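Local coordinates for protein ALDH21) (Physcomitrella patens subsp. patens, PDB 5MZ5) that oxidises succinic semialdehyde to succinate with NADP+ as the electron acceptor, as an aldehyde dehydrogenase with a Rossmann-fold coenzyme domain, at the interface of chains A and B. Coordinates in Å, arbitrary orientation; residue numbers count along the deposited sequence, not the author numbering. Chains: chain A/B, ALDH21).

The interface of chains A and B. Residues chain A 507-510; chain B 466-468, 474.
A:Val508 pairs with B:Ile467 where strand 502-510 of chain A runs parallel to strand 465-468 of chain B, so that a beta-sheet continues from one subunit into the other. Backbone hydrogen bonds hold the strands together. A:Val508 contributes both its polar backbone atoms: its N donates to B:Val466 O at 2.9 Å, and its O accepts from B:Leu468 N at 2.8 Å, a nearly straight bond with 170° at the hydrogen. Further along, A:Arg510 N reaches B:Leu468 O at 3.2 Å.

Apolar side chains pack on both faces of this junction. On one, A:Val508 and B:Ile467 lie side by side and point the same way, with CD1 of the isoleucine 3.7 Å from CB of the valine. Beta-branched residues suit extended strands and bring bulk close to the backbone. With CG1 anti to its backbone N (chi1 177°), A:Val508 turns that methyl towards the loop residue B:Leu474, whose CD2 lies 3.8 Å from A:Val508 CG1. The bent side chain of A:Arg510 brings NH2 of its guanidinium group beside the same leucine, a van der Waals contact. On the opposite face, CD1 of A:Leu507 meets CG1 of B:Val466 at 3.8 Å and also approaches CB of B:Leu468; this methyl, carried one carbon farther from the backbone than a valine methyl, touches both neighbours.

Repeated by the two-fold axis, this intermolecular beta-sheet extension helps join two subunits of the tetrameric assembly; the contact's centre lies about 34 Å from the active-site A:Glu285, suggesting a structural role.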
loop_
_atom_site.group_PDB
_atom_site.type_symbol
_atom_site.label_atom_id
_atom_site.label_comp_id
_atom_site.label_asym_id
_atom_site.label_seq_id
_atom_site.Cartn_x
_atom_site.Cartn_y
_atom_site.Cartn_z
ATOM N N LEU A 507 -3.248 16.433 7.428
ATOM C CA LEU A 507 -3.680 17.008 8.694
ATOM C C LEU A 507 -2.566 16.631 9.676
ATOM O O LEU A 507 -2.406 15.453 10.006
ATOM C CB LEU A 507 -5.055 16.438 9.160
ATOM C CG LEU A 507 -5.613 17.020 10.456
ATOM C CD1 LEU A 507 -5.931 18.538 10.313
ATOM C CD2 LEU A 507 -6.847 16.218 10.938
ATOM N N VAL A 508 -1.737 17.610 10.047
ATOM C CA VAL A 508 -0.627 17.416 10.980
ATOM C C VAL A 508 -1.206 17.701 12.357
ATOM O O VAL A 508 -1.687 18.791 12.611
ATOM C CB VAL A 508 0.631 18.282 10.648
ATOM C CG1 VAL A 508 1.734 18.083 11.693
ATOM C CG2 VAL A 508 1.150 17.996 9.235
ATOM N N MET A 509 -1.205 16.692 13.214
ATOM C CA MET A 509 -1.840 16.729 14.524
ATOM C C MET A 509 -0.838 16.696 15.662
ATOM O O MET A 509 -0.115 15.714 15.839
ATOM C CB MET A 509 -2.832 15.551 14.641
ATOM C CG MET A 509 -3.747 15.384 13.424
ATOM S SD MET A 509 -4.505 13.734 13.367
ATOM C CE MET A 509 -5.781 13.956 14.464
ATOM N N ARG A 510 -0.829 17.765 16.451
ATOM C CA ARG A 510 0.039 17.954 17.607
ATOM C C ARG A 510 -0.665 17.559 18.912
ATOM O O ARG A 510 -1.623 18.213 19.331
ATOM C CB ARG A 510 0.580 19.392 17.624
ATOM C CG ARG A 510 0.883 20.011 18.998
ATOM C CD ARG A 510 2.340 20.137 19.337
ATOM N NE ARG A 510 3.154 20.758 18.286
ATOM C CZ ARG A 510 4.437 20.466 18.100
ATOM N NH1 ARG A 510 5.054 19.624 18.912
ATOM N NH2 ARG A 510 5.111 21.015 17.103
ATOM N N VAL B 466 -2.852 21.121 6.697
ATOM C CA VAL B 466 -3.608 21.776 7.759
ATOM C C VAL B 466 -2.911 21.395 9.080
ATOM O O VAL B 466 -2.834 20.217 9.400
ATOM C CB VAL B 466 -5.119 21.395 7.745
ATOM C CG1 VAL B 466 -5.867 22.037 8.917
ATOM C CG2 VAL B 466 -5.774 21.775 6.417
ATOM N N ILE B 467 -2.392 22.392 9.826
ATOM C CA ILE B 467 -1.728 22.129 11.115
ATOM C C ILE B 467 -2.747 22.282 12.227
ATOM O O ILE B 467 -3.339 23.352 12.388
ATOM C CB ILE B 467 -0.443 22.976 11.354
ATOM C CG1 ILE B 467 0.482 23.055 10.094
ATOM C CG2 ILE B 467 0.312 22.495 12.602
ATOM C CD1 ILE B 467 1.110 21.755 9.513
ATOM N N LEU B 468 -2.982 21.193 12.963
ATOM C CA LEU B 468 -3.950 21.126 14.038
ATOM C C LEU B 468 -3.278 21.272 15.387
ATOM O O LEU B 468 -2.451 20.453 15.761
ATOM C CB LEU B 468 -4.804 19.841 13.911
ATOM C CG LEU B 468 -5.876 19.531 14.969
ATOM C CD1 LEU B 468 -6.868 20.667 15.130
ATOM C CD2 LEU B 468 -6.602 18.238 14.628
ATOM N N LEU B 474 4.619 24.869 10.873
ATOM C CA LEU B 474 5.132 23.542 11.154
ATOM C C LEU B 474 5.327 22.683 9.905
ATOM O O LEU B 474 4.424 22.547 9.083
ATOM C CB LEU B 474 4.238 22.833 12.195
ATOM C CG LEU B 474 4.660 21.438 12.667
ATOM C CD1 LEU B 474 6.018 21.470 13.384
ATOM C CD2 LEU B 474 3.571 20.807 13.537
#